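Local atomic coordinates of glycerol dehydratase (Clostridium butyricum, PDB entry 1R9D), a protein that probably dehydrates glycerol without vitamin B12, as a member of the glycyl radical enzyme family related to pyruvate formate lyase. Residues Thr36-Gln41 / Ala52-His57; Pro46-Arg51 / Pro518-Ser523. All blocks are in the same frame, centred on the assembly; numbering follows the deposited sequence.

Contact 1. Residues Thr36-Gln41 / Ala52-His57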
# COMPACT_ATOMS: atom_id res chain seq x y z
N THR A 36 -2.28 20.16 -6.33
CA THR A 36 -2.71 20.33 -4.95
C THR A 36 -4.24 20.33 -4.90
O THR A 36 -4.85 19.71 -4.03
CB THR A 36 -2.18 21.66 -4.35
OG1 THR A 36 -0.74 21.62 -4.32
CG2 THR A 36 -2.70 21.87 -2.94
N GLU A 37 -4.85 21.04 -5.85
CA GLU A 37 -6.30 21.12 -5.93
C GLU A 37 -6.91 19.75 -6.20
O GLU A 37 -7.91 19.37 -5.59
CB GLU A 37 -6.70 22.11 -7.03
CG GLU A 37 -8.14 22.02 -7.49
CD GLU A 37 -8.54 23.16 -8.40
OE1 GLU A 37 -7.77 23.48 -9.34
OE2 GLU A 37 -9.63 23.74 -8.19
N SER A 38 -6.29 18.99 -7.10
CA SER A 38 -6.79 17.66 -7.44
C SER A 38 -6.69 16.70 -6.25
O SER A 38 -7.67 16.04 -5.91
CB SER A 38 -6.02 17.09 -8.63
OG SER A 38 -6.53 15.81 -9.00
N PHE A 39 -5.52 16.63 -5.62
CA PHE A 39 -5.35 15.74 -4.48
C PHE A 39 -6.32 16.02 -3.33
O PHE A 39 -6.75 15.10 -2.63
CB PHE A 39 -3.91 15.80 -3.96
CG PHE A 39 -3.01 14.73 -4.53
CD1 PHE A 39 -2.77 14.66 -5.90
CD2 PHE A 39 -2.43 13.78 -3.70
CE1 PHE A 39 -1.96 13.66 -6.44
CE2 PHE A 39 -1.62 12.76 -4.22
CZ PHE A 39 -1.39 12.70 -5.59
N LYS A 40 -6.68 17.28 -3.14
CA LYS A 40 -7.61 17.64 -2.09
C LYS A 40 -8.99 17.04 -2.35
O LYS A 40 -9.77 16.85 -1.42
CB LYS A 40 -7.74 19.16 -1.98
CG LYS A 40 -6.56 19.84 -1.31
CD LYS A 40 -6.78 21.35 -1.20
CE LYS A 40 -5.61 22.01 -0.48
NZ LYS A 40 -5.76 23.49 -0.42
N GLN A 41 -9.27 16.72 -3.61
CA GLN A 41 -10.55 16.15 -4.00
C GLN A 41 -10.55 14.64 -4.20
O GLN A 41 -11.59 14.05 -4.50
CB GLN A 41 -11.04 16.81 -5.29
CG GLN A 41 -11.34 18.29 -5.15
CD GLN A 41 -12.38 18.56 -4.09
OE1 GLN A 41 -13.50 18.04 -4.15
NE2 GLN A 41 -12.02 19.36 -3.09
N ALA A 52 -3.70 9.51 -11.69
CA ALA A 52 -4.35 9.65 -12.99
C ALA A 52 -5.24 10.89 -13.03
O ALA A 52 -5.19 11.67 -13.98
CB ALA A 52 -5.17 8.40 -13.30
N LEU A 53 -6.05 11.06 -11.99
CA LEU A 53 -6.96 12.21 -11.90
C LEU A 53 -6.20 13.53 -11.78
O LEU A 53 -6.69 14.57 -12.23
CB LEU A 53 -7.91 12.03 -10.71
CG LEU A 53 -8.87 10.84 -10.84
CD1 LEU A 53 -9.54 10.56 -9.52
CD2 LEU A 53 -9.90 11.14 -11.93
N ALA A 54 -5.02 13.49 -11.17
CA ALA A 54 -4.20 14.69 -11.02
C ALA A 54 -3.64 15.08 -12.38
O ALA A 54 -3.66 16.25 -12.76
CB ALA A 54 -3.07 14.44 -10.02
N LEU A 55 -3.12 14.10 -13.12
CA LEU A 55 -2.58 14.38 -14.44
C LEU A 55 -3.70 14.96 -15.31
O LEU A 55 -3.48 15.91 -16.06
CB LEU A 55 -2.01 13.11 -15.09
CG LEU A 55 -1.44 13.27 -16.50
CD1 LEU A 55 -0.34 14.33 -16.49
CD2 LEU A 55 -0.89 11.95 -17.01
N LYS A 56 -4.89 14.40 -15.19
CA LYS A 56 -6.05 14.87 -15.95
C LYS A 56 -6.33 16.34 -15.63
O LYS A 56 -6.49 17.17 -16.53
CB LYS A 56 -7.28 14.03 -15.61
CG LYS A 56 -8.59 14.48 -16.25
CD LYS A 56 -9.73 13.54 -15.83
CE LYS A 56 -11.02 13.81 -16.61
NZ LYS A 56 -11.64 15.11 -16.27
N HIS A 57 -6.38 16.66 -14.34
CA HIS A 57 -6.67 18.03 -13.90
C HIS A 57 -5.59 19.01 -14.35
O HIS A 57 -5.88 20.17 -14.69
CB HIS A 57 -6.79 18.07 -12.37
CG HIS A 57 -7.38 19.34 -11.85
ND1 HIS A 57 -8.64 19.77 -12.21
CD2 HIS A 57 -6.90 20.26 -10.98
CE1 HIS A 57 -8.91 20.91 -11.59
NE2 HIS A 57 -7.88 21.23 -10.84
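His57 gives its ring N-H to the carboxylate of Glu37: NE2 lies 2.7 Å from OE1, and the N-H...O angle of 176° makes the bond nearly straight. The oxygen sits in the plane of the imidazole, at its edge, whereas the nitrogen meets OE1 from above the carboxylate plane, the two flat groups standing 87° apart. Glu37 reaches the ring because CG is anti to the backbone N and the chain runs on extended, with Glu37 CG also passing close to His57 NE2. The carboxylate would be expected to favour a protonated imidazole, and Glu37 itself lies at the exposed border of the contact.

Ser38 supplies a second, weak polar contact. Its OG is 3.5 Å from Leu53 O, an oxygen that already accepts the helical N-H of His57.

The helices concerned, 30-40 and 47-61, follow one another in the chain and form a helical hairpin, roughly antiparallel, with 139° between the helix directions. Their local axes come within 8.8 Å where Ser38, pointing at the partner helix, approaches Ala54: OG rests against the backbone, 3.3 Å from Ala54 CA. Beside it, Ser38 CB packs on His57 CB and approaches the imidazole obliquely.

On the flank away from the carboxylate, the Phe39 ring turns its edge to the helix, CE1 touching Ala54 CB at 3.8 Å. Trp126 meets this phenyl ring, and Tyr125 of helix 113-125 also packs against Phe39.

Contact 2. Residues Pro46-Arg51 / Pro518-Ser523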
# COMPACT_ATOMS: atom_id res chain seq x y z
N PRO A 46 -7.44 5.34 -4.31
CA PRO A 46 -6.16 4.63 -4.23
C PRO A 46 -5.12 5.52 -4.92
O PRO A 46 -5.45 6.29 -5.82
CB PRO A 46 -6.42 3.36 -5.05
CG PRO A 46 -7.88 3.14 -4.88
CD PRO A 46 -8.46 4.53 -5.00
N ALA A 47 -3.86 5.41 -4.51
CA ALA A 47 -2.81 6.25 -5.08
C ALA A 47 -2.74 6.31 -6.61
O ALA A 47 -2.56 7.39 -7.18
CB ALA A 47 -1.45 5.83 -4.53
N ILE A 48 -2.89 5.17 -7.28
CA ILE A 48 -2.80 5.14 -8.74
C ILE A 48 -3.88 6.00 -9.41
O ILE A 48 -3.63 6.66 -10.42
CB ILE A 48 -2.88 3.68 -9.27
CG1 ILE A 48 -2.55 3.65 -10.77
CG2 ILE A 48 -4.26 3.09 -9.01
CD1 ILE A 48 -1.09 3.91 -11.08
N LEU A 49 -5.08 5.99 -8.84
CA LEU A 49 -6.18 6.77 -9.40
C LEU A 49 -5.97 8.25 -9.08
O LEU A 49 -6.31 9.12 -9.88
CB LEU A 49 -7.51 6.25 -8.84
CG LEU A 49 -8.72 6.16 -9.78
CD1 LEU A 49 -8.33 5.58 -11.13
CD2 LEU A 49 -9.77 5.27 -9.13
N ARG A 50 -5.41 8.55 -7.91
CA ARG A 50 -5.14 9.93 -7.54
C ARG A 50 -4.15 10.53 -8.55
O ARG A 50 -4.27 11.68 -8.95
CB ARG A 50 -4.54 10.02 -6.13
CG ARG A 50 -5.55 9.77 -5.03
CD ARG A 50 -5.54 10.91 -4.02
NE ARG A 50 -4.65 10.66 -2.91
CZ ARG A 50 -4.41 11.52 -1.92
NH1 ARG A 50 -5.00 12.71 -1.90
NH2 ARG A 50 -3.60 11.17 -0.94
N ARG A 51 -3.17 9.72 -8.94
CA ARG A 51 -2.16 10.15 -9.90
C ARG A 51 -2.77 10.38 -11.29
O ARG A 51 -2.40 11.32 -11.99
CB ARG A 51 -1.04 9.11 -10.00
CG ARG A 51 -0.16 8.98 -8.76
CD ARG A 51 0.61 10.26 -8.47
NE ARG A 51 1.24 10.79 -9.68
CZ ARG A 51 2.04 11.85 -9.71
NH1 ARG A 51 2.33 12.51 -8.60
NH2 ARG A 51 2.54 12.26 -10.87
N PRO A 518 2.88 6.07 -7.99
CA PRO A 518 2.98 5.15 -9.12
C PRO A 518 2.51 5.97 -10.33
O PRO A 518 1.59 6.77 -10.20
CB PRO A 518 2.02 4.02 -8.73
CG PRO A 518 0.98 4.75 -7.92
CD PRO A 518 1.81 5.67 -7.06
N LEU A 519 3.15 5.79 -11.48
CA LEU A 519 2.80 6.59 -12.66
C LEU A 519 2.04 5.88 -13.78
O LEU A 519 2.60 5.07 -14.52
CB LEU A 519 4.08 7.20 -13.24
CG LEU A 519 4.95 8.00 -12.25
CD1 LEU A 519 6.08 8.67 -13.02
CD2 LEU A 519 4.11 9.04 -11.53
N PRO A 520 0.74 6.20 -13.93
CA PRO A 520 -0.14 5.61 -14.94
C PRO A 520 0.26 5.88 -16.39
O PRO A 520 0.35 4.96 -17.20
CB PRO A 520 -1.51 6.23 -14.63
CG PRO A 520 -1.40 6.68 -13.22
CD PRO A 520 0.01 7.19 -13.12
N PHE A 521 0.51 7.14 -16.72
CA PHE A 521 0.87 7.50 -18.09
C PHE A 521 2.19 6.88 -18.56
O PHE A 521 2.24 6.19 -19.59
CB PHE A 521 0.91 9.02 -18.26
CG PHE A 521 1.15 9.47 -19.67
CD1 PHE A 521 2.37 10.01 -20.06
CD2 PHE A 521 0.15 9.33 -20.63
CE1 PHE A 521 2.61 10.40 -21.38
CE2 PHE A 521 0.37 9.72 -21.96
CZ PHE A 521 1.60 10.26 -22.33
N LEU A 522 3.25 7.12 -17.81
CA LEU A 522 4.56 6.58 -18.17
C LEU A 522 4.53 5.05 -18.28
O LEU A 522 5.05 4.48 -19.24
CB LEU A 522 5.60 6.99 -17.12
CG LEU A 522 7.04 6.59 -17.44
CD1 LEU A 522 7.55 7.44 -18.60
CD2 LEU A 522 7.92 6.78 -16.21
N SER A 523 3.90 4.40 -17.31
CA SER A 523 3.82 2.95 -17.29
C SER A 523 3.14 2.33 -18.50
O SER A 523 3.50 1.23 -18.93
CB SER A 523 3.12 2.47 -16.01
OG SER A 523 3.85 2.86 -14.86
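Arg51 and Ile48 press the first turn of helix 47-61 against the Pro518-Leu519-Pro520 run, a proline-flanked entry into the short helix 520-524 in which Leu519 is the N-cap. Both belong to the pyruvate formate lyase-like part of the chain, although they lie 467 positions apart in sequence.

Arg51 can be followed outward. Its CB, directed at the opposing segment, lies near both Pro518 O and Pro520 CD, the latter at 3.8 Å. CG comes to 3.2 Å from Pro518 O, an oxygen buried without a hydrogen-bond partner in the model, and CD, 4.0 Å from Pro518 O, leaves it behind. Bends at chi2 and chi3 then turn the chain alongside Leu519, both side chains pointing the same way. NE and NH2 pass Leu519 CD2, NH2 at 3.6 Å, and the methyl approaches the guanidinium obliquely. The charge itself is answered beyond this pair, by a salt bridge from NH1 to Glu88.

Ile48 extends CG1 anti to its backbone N, bringing CD1 to the two proline rings: it touches Pro520 CG at 3.5 Å and, less closely, CB and CG of Pro518. Ala47 CB adds a looser contact with Pro518 CD.

Within residues 518-523, the first turn of helix 520-524 is held by Leu519 O, which accepts from both Ser523 OG, at 2.6 Å, and Ser523 N, the two donors arriving from opposite faces of the carbonyl plane.

In the fold
Helix 47-61 joins the two contacts, supplying 47-51, with the N-cap Pro46, to contact 2 and 52-57 to contact 1; the two contact centres lie about 11 Å apart. Beyond this continuity they touch directly. Arg50 NH1 approaches Phe39 O, and Leu55 CD2 packs on Phe521 CB at 3.7 Å, carrying the interface with helix 520-524 one turn further. Contact 1, centred about 29 Å from the centre of the chain, is the more peripheral and only partly buried; contact 2, centred about 23 Å from it, is buried. Neither includes Gly763, the predicted radical site, which is unmodified in this structure.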